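Local atomic coordinates of vitamin B12-binding protein (Vibrio cholerae O395, PDB entry 5YSC), a protein that binds vitamin B12 in the periplasm and probably delivers it to BtuC, the membrane subunit of the BtuCD importer. Residues I81-A86 and R91-L96; K95-Q98 and T102-D105; I24-H29 and E71-L76. All coordinates share one frame; numbering follows the deposited sequence.

Contact 1: I81-A86 and R91-L96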
loop_
_atom_site.group_PDB
_atom_site.type_symbol
_atom_site.label_atom_id
_atom_site.label_comp_id
_atom_site.label_asym_id
_atom_site.label_seq_id
_atom_site.Cartn_x
_atom_site.Cartn_y
_atom_site.Cartn_z
ATOM N N ILE A 81 10.455 -0.270 -17.178
ATOM C CA ILE A 81 9.170 -0.719 -16.666
ATOM C C ILE A 81 9.321 -0.834 -15.153
ATOM O O ILE A 81 10.282 -1.427 -14.659
ATOM C CB ILE A 81 8.726 -2.063 -17.287
ATOM C CG1 ILE A 81 8.583 -1.954 -18.805
ATOM C CG2 ILE A 81 7.445 -2.563 -16.627
ATOM C CD1 ILE A 81 8.143 -3.229 -19.497
ATOM N N ILE A 82 8.405 -0.224 -14.414
ATOM C CA ILE A 82 8.389 -0.282 -12.964
ATOM C C ILE A 82 7.367 -1.317 -12.542
ATOM O O ILE A 82 6.164 -1.089 -12.652
ATOM C CB ILE A 82 8.055 1.075 -12.327
ATOM C CG1 ILE A 82 8.952 2.163 -12.893
ATOM C CG2 ILE A 82 8.227 0.953 -10.835
ATOM C CD1 ILE A 82 8.506 3.544 -12.437
ATOM N N ALA A 83 7.852 -2.477 -12.108
ATOM C CA ALA A 83 6.976 -3.602 -11.814
ATOM C C ALA A 83 6.666 -3.721 -10.335
ATOM O O ALA A 83 7.399 -3.257 -9.477
ATOM C CB ALA A 83 7.595 -4.910 -12.285
ATOM N N TRP A 84 5.566 -4.397 -10.059
ATOM C CA TRP A 84 5.110 -4.704 -8.716
ATOM C C TRP A 84 5.017 -6.219 -8.576
ATOM O O TRP A 84 3.934 -6.806 -8.734
ATOM C CB TRP A 84 3.773 -4.051 -8.462
ATOM C CG TRP A 84 3.174 -4.293 -7.136
ATOM C CD1 TRP A 84 3.825 -4.508 -5.940
ATOM C CD2 TRP A 84 1.774 -4.337 -6.851
ATOM N NE1 TRP A 84 2.903 -4.686 -4.948
ATOM C CE2 TRP A 84 1.639 -4.590 -5.476
ATOM C CE3 TRP A 84 0.619 -4.174 -7.631
ATOM C CZ2 TRP A 84 0.376 -4.698 -4.845
ATOM C CZ3 TRP A 84 -0.642 -4.287 -7.011
ATOM C CH2 TRP A 84 -0.747 -4.548 -5.637
ATOM N N PRO A 85 6.130 -6.882 -8.307
ATOM C CA PRO A 85 6.090 -8.356 -8.202
ATOM C C PRO A 85 4.997 -8.875 -7.287
ATOM O O PRO A 85 4.357 -9.891 -7.591
ATOM C CB PRO A 85 7.476 -8.685 -7.668
ATOM C CG PRO A 85 8.347 -7.607 -8.107
ATOM C CD PRO A 85 7.492 -6.351 -8.094
ATOM N N ALA A 86 4.735 -8.192 -6.172
ATOM C CA ALA A 86 3.773 -8.733 -5.218
ATOM C C ALA A 86 2.366 -8.778 -5.777
ATOM O O ALA A 86 1.571 -9.632 -5.339
ATOM C CB ALA A 86 3.816 -7.937 -3.908
ATOM N N ARG A 91 3.490 -14.680 -14.590
ATOM C CA ARG A 91 3.791 -15.093 -15.953
ATOM C C ARG A 91 4.054 -13.891 -16.841
ATOM O O ARG A 91 4.973 -13.900 -17.662
ATOM C CB ARG A 91 2.631 -15.922 -16.518
ATOM C CG ARG A 91 2.813 -16.302 -17.978
ATOM C CD ARG A 91 1.701 -17.190 -18.473
ATOM N NE ARG A 91 1.793 -17.427 -19.907
ATOM C CZ ARG A 91 2.535 -18.368 -20.484
ATOM N NH1 ARG A 91 2.526 -18.493 -21.808
ATOM N NH2 ARG A 91 3.300 -19.172 -19.758
ATOM N N GLU A 92 3.239 -12.838 -16.704
ATOM C CA GLU A 92 3.401 -11.704 -17.598
ATOM C C GLU A 92 4.682 -10.931 -17.298
ATOM O O GLU A 92 5.330 -10.424 -18.229
ATOM C CB GLU A 92 2.155 -10.817 -17.529
ATOM C CG GLU A 92 1.034 -11.280 -18.427
ATOM C CD GLU A 92 -0.082 -11.942 -17.674
ATOM O OE1 GLU A 92 -1.252 -11.449 -17.744
ATOM O OE2 GLU A 92 0.210 -12.954 -16.998
ATOM N N LEU A 93 5.056 -10.793 -16.012
ATOM C CA LEU A 93 6.340 -10.177 -15.679
ATOM C C LEU A 93 7.485 -11.004 -16.214
ATOM O O LEU A 93 8.456 -10.462 -16.754
ATOM C CB LEU A 93 6.501 -10.025 -14.175
ATOM C CG LEU A 93 5.715 -8.997 -13.411
ATOM C CD1 LEU A 93 6.223 -8.982 -11.974
ATOM C CD2 LEU A 93 5.863 -7.644 -14.069
ATOM N N ALA A 94 7.396 -12.330 -16.069
ATOM C CA ALA A 94 8.444 -13.175 -16.621
ATOM C C ALA A 94 8.540 -12.968 -18.123
ATOM O O ALA A 94 9.642 -12.846 -18.676
ATOM C CB ALA A 94 8.184 -14.653 -16.282
ATOM N N LYS A 95 7.391 -12.882 -18.800
ATOM C CA LYS A 95 7.404 -12.607 -20.239
ATOM C C LYS A 95 8.145 -11.314 -20.531
ATOM O O LYS A 95 8.992 -11.257 -21.430
ATOM C CB LYS A 95 5.979 -12.533 -20.793
ATOM C CG LYS A 95 5.593 -13.653 -21.740
ATOM C CD LYS A 95 4.329 -14.369 -21.310
ATOM C CE LYS A 95 3.081 -13.606 -21.690
ATOM N NZ LYS A 95 1.829 -13.952 -20.903
ATOM N N LEU A 96 7.830 -10.251 -19.778
ATOM C CA LEU A 96 8.500 -8.971 -19.994
ATOM C C LEU A 96 10.003 -9.090 -19.786
ATOM O O LEU A 96 10.792 -8.454 -20.507
ATOM C CB LEU A 96 7.903 -7.911 -19.059
ATOM C CG LEU A 96 6.485 -7.487 -19.416
ATOM C CD1 LEU A 96 5.978 -6.526 -18.327
ATOM C CD2 LEU A 96 6.405 -6.855 -20.796
#
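Leu-93 on helix 90-98 spreads its two methyl groups over the end of strand 80-83 and the turn that follows. CD2 lies against the CB methyl of Ala-83 at 3.7 Å. CD1 goes to Pro-85, where it meets CA at 3.8 Å, while the ring carbon CB stays at the margin, 4.5 Å from the same CD1. One leucine therefore spans both the last strand residue and the loop. One turn further along the helix, Leu-96 makes the second touch. Its CD1 meets CD1 of Ile-81 at 4.1 Å, and the two side chains cross at about a right angle. This is a methyl-to-methyl contact at the far end of the isoleucine.

The torsions explain the reach. Ile-81 has CG1 anti to its carbonyl carbon (chi1 -60°), and its extended chi2 carries CD1 out toward the helix. The small Ala-83 is consistent with a closer approach of the helix here: its CA is 7.7 Å from CA of Leu-93, against 8.9 Å between the CA atoms of Ile-81 and Leu-96. All the contacts are apolar.

The strand's other face and the loop serve different neighbours. Ile-82 packs on helix 28-36. Trp-84 turns away from helix 90-98 and meets His-29 edge-to-face; it belongs to the cyanocobalamin pocket, as does Ala-86, whose carbonyl O makes a weak hydrogen bond to the ligand.

The contact forms the first half of a beta-alpha-beta unit made by strand 80-83, helix 90-98 and strand 103-105. Strand 80-83 runs between strands 23-25 and 103-105 in a parallel sheet. Helix 70-76 packs beside helix 90-98, its Ile-73 touching both Ile-81 and Leu-96.

Contact 2: K95-Q98 and T102-D105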
loop_
_atom_site.group_PDB
_atom_site.type_symbol
_atom_site.label_atom_id
_atom_site.label_comp_id
_atom_site.label_asym_id
_atom_site.label_seq_id
_atom_site.Cartn_x
_atom_site.Cartn_y
_atom_site.Cartn_z
ATOM N N LYS A 95 7.391 -12.882 -18.800
ATOM C CA LYS A 95 7.404 -12.607 -20.239
ATOM C C LYS A 95 8.145 -11.314 -20.531
ATOM O O LYS A 95 8.992 -11.257 -21.430
ATOM C CB LYS A 95 5.979 -12.533 -20.793
ATOM C CG LYS A 95 5.593 -13.653 -21.740
ATOM C CD LYS A 95 4.329 -14.369 -21.310
ATOM C CE LYS A 95 3.081 -13.606 -21.690
ATOM N NZ LYS A 95 1.829 -13.952 -20.903
ATOM N N LEU A 96 7.830 -10.251 -19.778
ATOM C CA LEU A 96 8.500 -8.971 -19.994
ATOM C C LEU A 96 10.003 -9.090 -19.786
ATOM O O LEU A 96 10.792 -8.454 -20.507
ATOM C CB LEU A 96 7.903 -7.911 -19.059
ATOM C CG LEU A 96 6.485 -7.487 -19.416
ATOM C CD1 LEU A 96 5.978 -6.526 -18.327
ATOM C CD2 LEU A 96 6.405 -6.855 -20.796
ATOM N N ARG A 97 10.421 -9.854 -18.776
ATOM C CA ARG A 97 11.843 -10.073 -18.568
ATOM C C ARG A 97 12.428 -10.822 -19.759
ATOM O O ARG A 97 13.501 -10.475 -20.256
ATOM C CB ARG A 97 12.094 -10.846 -17.273
ATOM C CG ARG A 97 11.836 -10.056 -15.992
ATOM C CD ARG A 97 12.397 -10.733 -14.722
ATOM N NE ARG A 97 11.778 -12.024 -14.421
ATOM C CZ ARG A 97 10.637 -12.178 -13.745
ATOM N NH1 ARG A 97 9.963 -11.105 -13.297
ATOM N NH2 ARG A 97 10.161 -13.406 -13.506
ATOM N N GLN A 98 11.713 -11.837 -20.247
ATOM C CA GLN A 98 12.248 -12.647 -21.338
ATOM C C GLN A 98 12.317 -11.842 -22.623
ATOM O O GLN A 98 13.189 -12.087 -23.465
ATOM C CB GLN A 98 11.415 -13.937 -21.486
ATOM C CG GLN A 98 12.061 -15.144 -20.725
ATOM C CD GLN A 98 11.094 -16.298 -20.377
ATOM O OE1 GLN A 98 9.879 -16.217 -20.608
ATOM N NE2 GLN A 98 11.652 -17.375 -19.807
ATOM N N THR A 102 14.084 -3.485 -19.623
ATOM C CA THR A 102 14.713 -3.082 -18.386
ATOM C C THR A 102 13.597 -2.887 -17.368
ATOM O O THR A 102 12.683 -2.085 -17.593
ATOM C CB THR A 102 15.534 -1.815 -18.572
ATOM O OG1 THR A 102 16.570 -2.066 -19.531
ATOM C CG2 THR A 102 16.174 -1.417 -17.270
ATOM N N ILE A 103 13.654 -3.649 -16.284
ATOM C CA ILE A 103 12.590 -3.670 -15.297
ATOM C C ILE A 103 13.155 -3.403 -13.920
ATOM O O ILE A 103 14.078 -4.091 -13.462
ATOM C CB ILE A 103 11.840 -5.012 -15.289
ATOM C CG1 ILE A 103 11.225 -5.278 -16.653
ATOM C CG2 ILE A 103 10.746 -5.002 -14.208
ATOM C CD1 ILE A 103 10.935 -6.723 -16.918
ATOM N N TYR A 104 12.551 -2.448 -13.221
ATOM C CA TYR A 104 12.799 -2.244 -11.821
ATOM C C TYR A 104 11.715 -2.965 -11.033
ATOM O O TYR A 104 10.531 -2.708 -11.225
ATOM C CB TYR A 104 12.838 -0.741 -11.509
ATOM C CG TYR A 104 13.055 -0.515 -10.043
ATOM C CD1 TYR A 104 14.327 -0.613 -9.487
ATOM C CD2 TYR A 104 11.981 -0.246 -9.200
ATOM C CE1 TYR A 104 14.528 -0.443 -8.156
ATOM C CE2 TYR A 104 12.180 -0.061 -7.858
ATOM C CZ TYR A 104 13.460 -0.151 -7.334
ATOM O OH TYR A 104 13.686 -0.031 -5.995
ATOM N N ASP A 105 12.119 -3.887 -10.165
ATOM C CA ASP A 105 11.171 -4.583 -9.303
ATOM C C ASP A 105 10.943 -3.787 -8.020
ATOM O O ASP A 105 11.857 -3.674 -7.193
ATOM C CB ASP A 105 11.692 -5.967 -8.944
ATOM C CG ASP A 105 11.665 -6.908 -10.091
ATOM O OD1 ASP A 105 10.590 -7.053 -10.716
ATOM O OD2 ASP A 105 12.760 -7.491 -10.339
HETATM O O HOH W 1 10.534 -8.349 -13.199
#
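In Ile-103, chi1 of -60° and a nearly extended chi2 of 158° send CD1 straight at helix 90-98. Arg-97 starts the same way, with CG anti to the carbonyl carbon, but its chain bends at chi3 (-64°). The bend folds its end back along the helix, and NH1 is the guanidinium nitrogen that faces Asp-105.

CD1 of Ile-103 is the single methyl that meets the helix. It lies 3.6 Å from CG of Arg-97, and the two side chains cross at about a right angle. The same methyl also reaches the helix backbone, 3.8 Å from the carbonyl carbon of Leu-96. CB of Leu-96 closes in on it at 3.9 Å. The methyl is thus pressed into the angle between two consecutive helix residues, against the aliphatic start of the arginine.

These segments complete the beta-alpha-beta unit begun by strand 80-83. Helix 90-98 ends, a short loop turns the chain back, and strand 103-105 joins the parallel sheet as an outermost strand in this chain. Ile-103 lies on the helix side, also touching Ile-81 and Ala-83, while Tyr-104 packs on helix 112-122.

The polar link runs through water 1. NH1 of Arg-97 donates to the water at 2.8 Å, and the water lies in the guanidinium plane, at its edge. It donates in turn to OD1 of Asp-105, also at 2.8 Å. The opposite charges do not meet directly: NH1 of Arg-97 and OD1 of Asp-105 are 4.8 Å apart, although some electrostatic attraction probably remains. Arg-97 is solvent-exposed, and Asp-105 packs against Ala-83 and Pro-85.

Contact 3: I24-H29 and E71-L76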
loop_
_atom_site.group_PDB
_atom_site.type_symbol
_atom_site.label_atom_id
_atom_site.label_comp_id
_atom_site.label_asym_id
_atom_site.label_seq_id
_atom_site.Cartn_x
_atom_site.Cartn_y
_atom_site.Cartn_z
ATOM N N ILE A 24 7.043 2.943 -18.028
ATOM C CA ILE A 24 5.724 2.357 -17.793
ATOM C C ILE A 24 5.660 1.908 -16.348
ATOM O O ILE A 24 6.604 1.298 -15.849
ATOM C CB ILE A 24 5.462 1.184 -18.745
ATOM C CG1 ILE A 24 5.267 1.729 -20.168
ATOM C CG2 ILE A 24 4.236 0.359 -18.317
ATOM C CD1 ILE A 24 4.992 0.638 -21.205
ATOM N N SER A 25 4.548 2.220 -15.677
ATOM C CA SER A 25 4.275 1.785 -14.309
ATOM C C SER A 25 3.164 0.751 -14.321
ATOM O O SER A 25 2.104 0.965 -14.933
ATOM C CB SER A 25 3.849 2.958 -13.429
ATOM O OG SER A 25 3.288 2.470 -12.238
ATOM N N LEU A 26 3.390 -0.337 -13.604
ATOM C CA LEU A 26 2.419 -1.423 -13.540
ATOM C C LEU A 26 1.622 -1.454 -12.234
ATOM O O LEU A 26 0.986 -2.469 -11.946
ATOM C CB LEU A 26 3.122 -2.756 -13.763
ATOM C CG LEU A 26 3.903 -2.888 -15.078
ATOM C CD1 LEU A 26 4.544 -4.271 -15.140
ATOM C CD2 LEU A 26 3.028 -2.669 -16.311
ATOM N N ALA A 27 1.651 -0.382 -11.424
ATOM C CA ALA A 27 0.889 -0.383 -10.173
ATOM C C ALA A 27 0.565 1.044 -9.729
ATOM O O ALA A 27 1.332 1.964 -10.013
ATOM C CB ALA A 27 1.633 -1.103 -9.044
ATOM N N PRO A 28 -0.554 1.244 -9.024
ATOM C CA PRO A 28 -0.841 2.583 -8.474
ATOM C C PRO A 28 0.277 3.113 -7.608
ATOM O O PRO A 28 0.639 4.292 -7.730
ATOM C CB PRO A 28 -2.116 2.351 -7.670
ATOM C CG PRO A 28 -2.809 1.220 -8.356
ATOM C CD PRO A 28 -1.643 0.281 -8.760
ATOM N N HIS A 29 0.818 2.294 -6.710
ATOM C CA HIS A 29 1.895 2.791 -5.860
ATOM C C HIS A 29 3.110 3.124 -6.692
ATOM O O HIS A 29 3.810 4.106 -6.422
ATOM C CB HIS A 29 2.272 1.785 -4.774
ATOM C CG HIS A 29 3.350 0.818 -5.201
ATOM N ND1 HIS A 29 3.095 -0.295 -5.973
ATOM C CD2 HIS A 29 4.693 0.868 -5.038
ATOM C CE1 HIS A 29 4.233 -0.900 -6.251
ATOM N NE2 HIS A 29 5.212 -0.226 -5.679
ATOM N N GLU A 71 0.644 -6.614 -25.235
ATOM C CA GLU A 71 0.541 -6.102 -26.594
ATOM C C GLU A 71 0.758 -4.598 -26.612
ATOM O O GLU A 71 1.570 -4.083 -27.385
ATOM C CB GLU A 71 -0.820 -6.453 -27.168
ATOM C CG GLU A 71 -0.989 -6.086 -28.637
ATOM C CD GLU A 71 -2.231 -6.686 -29.259
ATOM O OE1 GLU A 71 -3.066 -7.274 -28.536
ATOM O OE2 GLU A 71 -2.367 -6.569 -30.489
ATOM N N LYS A 72 0.050 -3.885 -25.736
ATOM C CA LYS A 72 0.177 -2.430 -25.661
ATOM C C LYS A 72 1.576 -2.026 -25.242
ATOM O O LYS A 72 2.128 -1.062 -25.773
ATOM C CB LYS A 72 -0.857 -1.862 -24.691
ATOM C CG LYS A 72 -2.169 -1.518 -25.317
ATOM C CD LYS A 72 -3.200 -0.989 -24.294
ATOM C CE LYS A 72 -3.926 0.253 -24.760
ATOM N NZ LYS A 72 -3.226 1.480 -24.258
ATOM N N ILE A 73 2.176 -2.751 -24.293
ATOM C CA ILE A 73 3.547 -2.450 -23.888
ATOM C C ILE A 73 4.514 -2.581 -25.068
ATOM O O ILE A 73 5.452 -1.777 -25.220
ATOM C CB ILE A 73 3.956 -3.346 -22.704
ATOM C CG1 ILE A 73 3.078 -2.994 -21.496
ATOM C CG2 ILE A 73 5.403 -3.178 -22.373
ATOM C CD1 ILE A 73 3.439 -3.727 -20.237
ATOM N N LEU A 74 4.337 -3.617 -25.893
ATOM C CA LEU A 74 5.160 -3.748 -27.090
ATOM C C LEU A 74 5.018 -2.503 -27.954
ATOM O O LEU A 74 6.007 -1.943 -28.441
ATOM C CB LEU A 74 4.719 -4.986 -27.874
ATOM C CG LEU A 74 5.422 -6.345 -27.796
ATOM C CD1 LEU A 74 6.566 -6.454 -26.827
ATOM C CD2 LEU A 74 4.376 -7.401 -27.504
ATOM N N THR A 75 3.777 -2.058 -28.085
ATOM C CA THR A 75 3.411 -0.863 -28.822
ATOM C C THR A 75 4.078 0.413 -28.317
ATOM O O THR A 75 4.182 1.385 -29.053
ATOM C CB THR A 75 1.898 -0.644 -28.716
ATOM O OG1 THR A 75 1.231 -1.245 -29.834
ATOM C CG2 THR A 75 1.578 0.835 -28.629
ATOM N N LEU A 76 4.511 0.412 -27.060
ATOM C CA LEU A 76 5.010 1.618 -26.410
ATOM C C LEU A 76 6.521 1.689 -26.315
ATOM O O LEU A 76 7.052 2.776 -26.073
ATOM C CB LEU A 76 4.422 1.751 -24.999
ATOM C CG LEU A 76 2.945 2.171 -24.954
ATOM C CD1 LEU A 76 2.341 1.939 -23.585
ATOM C CD2 LEU A 76 2.791 3.642 -25.347
#
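The terminal methyl of Ile-24 fits between Ile-73 and Leu-76 of helix 70-76. CD1 of Ile-24 lies 3.8 Å from CD1 of Leu-76 and 4.0 Å from its CB. The same CD1 is 4.0 Å from CG2 of Ile-73. It therefore touches two residues that lie three apart on the helix. A chi1 of -71° sets CG1 of Ile-24 beside its backbone N, and the extended chi2 continues CD1 outward to the helix. This is the tight part of the contact.

Leu-26 adds one further touch. Its CD2 meets CD1 of Ile-73 at 4.1 Å, with the two side chains at about a right angle. The Leu-26 end of the contact is more lightly packed, with a single methyl-to-methyl approach. Both strand-side residues continue into the core: Leu-26 reaches Ile-81 and Leu-93, and Ile-24 reaches Val-44 and Ala-45.

The outer side of the helix is different. Glu-71, Leu-74 and Thr-75 are exposed and take no part in the packing. Glu-71 is predicted to be important for BtuC binding, consistent with its exposed place on the helix. Lys-72 sits at the border and makes a salt bridge to Glu-60.

Beyond Leu-26 the chain leaves helix 70-76 and turns to the ligand. Ala-27 is the N-cap residue of helix 28-36, and its N makes a weak hydrogen bond of 3.4 Å to OG of Ser-25. At the start of that helix, N of His-29 donates a hydrogen bond to cyanocobalamin. A helix packed on a parallel sheet of order 2-1-3-4, with a ligand at the strand ends, is characteristic of the lobes of Fe/B12 periplasmic-binding proteins.

How the contacts relate
Contacts 1 and 3 are buried and wholly apolar between their segments. Contact 2 is partly buried and adds a water-bridged pair of opposite charges at its outer side. All three set a helix against one parallel sheet, on neighbouring strands 23-25, 80-83 and 103-105. Contacts 1 and 2 share helix 90-98 and are the two halves of one beta-alpha-beta unit. Contact 3 uses helix 70-76 instead. The helices meet where CD2 of Leu-96 lies 4.1 Å from CG2 of Ile-73. The loops that follow the strands in contacts 1 and 3 lead to the cyanocobalamin pocket, where Trp-84 packs on Ala-27.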